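Local coordinates for protein glutamate racemase (Bacillus anthracis, PDB 2DWU) that belongs to the Asp/Glu/hydantoin racemase family and holds D-glutamic acid in a pocket between two alpha/beta domains, at residues 38-41 against 42-45. Numbering follows the deposited sequence.
Sequences IGDN and ERCP. With DGL (D-glutamic acid), chain H.
Asp40 and Arg43 form a salt bridge round a tight turn, with OD2 of Asp40 accepting from two guanidinium nitrogens. Arg43 NE, 2.8 Å from Asp40 OD2, is received on the syn lone pair of that oxygen, whereas Arg43 NH2, 3.1 Å from the same atom, comes from above the carboxylate plane. OD2 lies in the guanidinium plane, at its edge, and the two flat groups stand nearly perpendicular (81°). A bend at chi3 (-66°) turns the NE edge of the guanidinium toward OD2. Tyr46 OH also bonds to OD2 and Thr242 OG1 to OD1, engaging both oxygens of the buried carboxylate; Arg43 NH2 has a second anionic partner in Glu60. The backbone makes a single 3-10-like turn, Arg43 N donating to Asp40 O (2.9 Å), and Cys44 N bonds weakly to Asn41 O (3.3 Å). CB of Cys44 packs against that same carbonyl oxygen, while its SG, anti to the backbone N (chi1 -173°), lies 3.9 Å from OE2 of D-glutamic acid. Pro45, after a cis peptide, brings CB near OE1. The turn leads from parallel strand 35-39 to the ligand pocket; helix 51-65 covers the pair, Phe57 and Met61 touching Asp40 and Phe57 making a cation-pi contact with Arg43.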
ATOM      1  N   ILE B  38       0.851 -20.642 -12.034  0.50  7.92           N
ATOM      2  CA  ILE B  38       1.087 -22.076 -11.893  0.50  8.54           C
ATOM      3  C   ILE B  38       0.731 -22.483 -10.459  0.50  9.36           C
ATOM      4  O   ILE B  38       1.203 -21.852  -9.495  0.50  8.73           O
ATOM      5  CB  ILE B  38       2.582 -22.478 -12.194  0.50  8.38           C
ATOM      6  CG1 ILE B  38       2.818 -23.940 -11.773  0.50  9.91           C
ATOM      7  CG2 ILE B  38       3.567 -21.562 -11.473  0.50  9.74           C
ATOM      8  CD1 ILE B  38       1.963 -24.953 -12.534  0.50  9.30           C
ATOM      9  N   GLY B  39      -0.129 -23.495 -10.333  1.00  8.50           N
ATOM     10  CA  GLY B  39      -0.517 -24.006  -9.018  1.00  8.91           C
ATOM     11  C   GLY B  39      -0.093 -25.459  -8.963  1.00 10.04           C
ATOM     12  O   GLY B  39      -0.438 -26.245  -9.868  1.00  9.84           O
ATOM     13  N   ASP B  40       0.658 -25.836  -7.926  1.00  8.15           N
ATOM     14  CA  ASP B  40       1.163 -27.216  -7.809  1.00  9.29           C
ATOM     15  C   ASP B  40       0.180 -28.118  -7.068  1.00  9.68           C
ATOM     16  O   ASP B  40       0.543 -28.782  -6.086  1.00  9.51           O
ATOM     17  CB  ASP B  40       2.511 -27.181  -7.085  1.00  9.89           C
ATOM     18  CG  ASP B  40       3.296 -28.502  -7.170  1.00  9.75           C
ATOM     19  OD1 ASP B  40       2.942 -29.364  -7.997  1.00 12.71           O
ATOM     20  OD2 ASP B  40       4.289 -28.643  -6.403  1.00 10.59           O
ATOM     21  N   ASN B  41      -1.052 -28.190  -7.562  1.00  9.76           N
ATOM     22  CA  ASN B  41      -2.063 -28.973  -6.875  1.00 10.70           C
ATOM     23  C   ASN B  41      -1.697 -30.422  -6.575  1.00 11.65           C
ATOM     24  O   ASN B  41      -2.136 -30.980  -5.561  1.00 12.81           O
ATOM     25  CB  ASN B  41      -3.374 -28.937  -7.655  1.00 11.42           C
ATOM     26  CG  ASN B  41      -3.937 -27.547  -7.745  1.00 11.51           C
ATOM     27  OD1 ASN B  41      -3.486 -26.732  -8.554  1.00 10.93           O
ATOM     28  ND2 ASN B  41      -4.913 -27.253  -6.898  1.00 12.26           N
ATOM     29  N   GLU B  42      -0.912 -31.036  -7.445  1.00 12.22           N
ATOM     30  CA  GLU B  42      -0.529 -32.428  -7.197  1.00 13.42           C
ATOM     31  C   GLU B  42       0.247 -32.616  -5.887  1.00 14.10           C
ATOM     32  O   GLU B  42       0.214 -33.705  -5.289  1.00 13.21           O
ATOM     33  CB  GLU B  42       0.298 -32.954  -8.369  1.00 14.31           C
ATOM     34  CG  GLU B  42       0.645 -34.439  -8.243  1.00 16.36           C
ATOM     35  CD  GLU B  42       1.066 -35.052  -9.573  1.00 20.47           C
ATOM     36  OE1 GLU B  42       0.184 -35.586 -10.289  1.00 20.38           O
ATOM     37  OE2 GLU B  42       2.272 -34.986  -9.906  1.00 20.96           O
ATOM     38  N   ARG B  43       0.923 -31.570  -5.411  1.00 12.87           N
ATOM     39  CA  ARG B  43       1.696 -31.670  -4.180  1.00 12.51           C
ATOM     40  C   ARG B  43       1.191 -30.763  -3.045  1.00 12.22           C
ATOM     41  O   ARG B  43       1.866 -30.565  -2.038  1.00 13.08           O
ATOM     42  CB  ARG B  43       3.170 -31.415  -4.469  1.00 13.03           C
ATOM     43  CG  ARG B  43       3.731 -32.457  -5.476  1.00 11.66           C
ATOM     44  CD  ARG B  43       5.239 -32.332  -5.697  1.00 13.01           C
ATOM     45  NE  ARG B  43       5.590 -31.070  -6.355  1.00 14.60           N
ATOM     46  CZ  ARG B  43       6.690 -30.878  -7.076  1.00 14.65           C
ATOM     47  NH1 ARG B  43       7.563 -31.863  -7.253  1.00 16.74           N
ATOM     48  NH2 ARG B  43       6.923 -29.686  -7.623  1.00 15.76           N
ATOM     49  N   CYS B  44      -0.005 -30.223  -3.223  1.00 10.74           N
ATOM     50  CA  CYS B  44      -0.656 -29.377  -2.216  1.00 12.89           C
ATOM     51  C   CYS B  44      -1.191 -30.379  -1.176  1.00 13.78           C
ATOM     52  O   CYS B  44      -1.686 -31.449  -1.557  1.00 15.26           O
ATOM     53  CB  CYS B  44      -1.804 -28.620  -2.887  1.00 12.47           C
ATOM     54  SG  CYS B  44      -2.623 -27.378  -1.865  1.00 17.48           S
ATOM     55  N   PRO B  45      -1.124 -30.056   0.128  1.00 12.39           N
ATOM     56  CA  PRO B  45      -0.603 -28.831   0.753  1.00 10.61           C
ATOM     57  C   PRO B  45       0.892 -28.756   1.035  1.00 10.63           C
ATOM     58  O   PRO B  45       1.559 -29.771   1.255  1.00  9.86           O
ATOM     59  CB  PRO B  45      -1.412 -28.754   2.052  1.00 10.97           C
ATOM     60  CG  PRO B  45      -1.470 -30.203   2.448  1.00 11.58           C
ATOM     61  CD  PRO B  45      -1.790 -30.908   1.142  1.00 12.19           C
TER
HETATM   62  N   DGL H 278      -1.298 -21.676  -0.341  1.00  7.89           N
HETATM   63  CA  DGL H 278      -0.962 -22.091   1.057  1.00  9.36           C
HETATM   64  C   DGL H 278      -0.588 -20.901   1.869  1.00  8.43           C
HETATM   65  O   DGL H 278       0.013 -20.999   2.932  1.00  9.04           O
HETATM   66  CB  DGL H 278      -2.170 -22.807   1.701  1.00  9.81           C
HETATM   67  CG  DGL H 278      -2.212 -24.249   1.142  1.00 11.02           C
HETATM   68  CD  DGL H 278      -1.044 -25.096   1.442  1.00 11.78           C
HETATM   69  OE1 DGL H 278      -0.792 -25.543   2.562  1.00  9.88           O
HETATM   70  OE2 DGL H 278      -0.249 -25.350   0.429  1.00 11.62           O
HETATM   71  OXT DGL H 278      -0.918 -19.732   1.394  1.00  8.28           O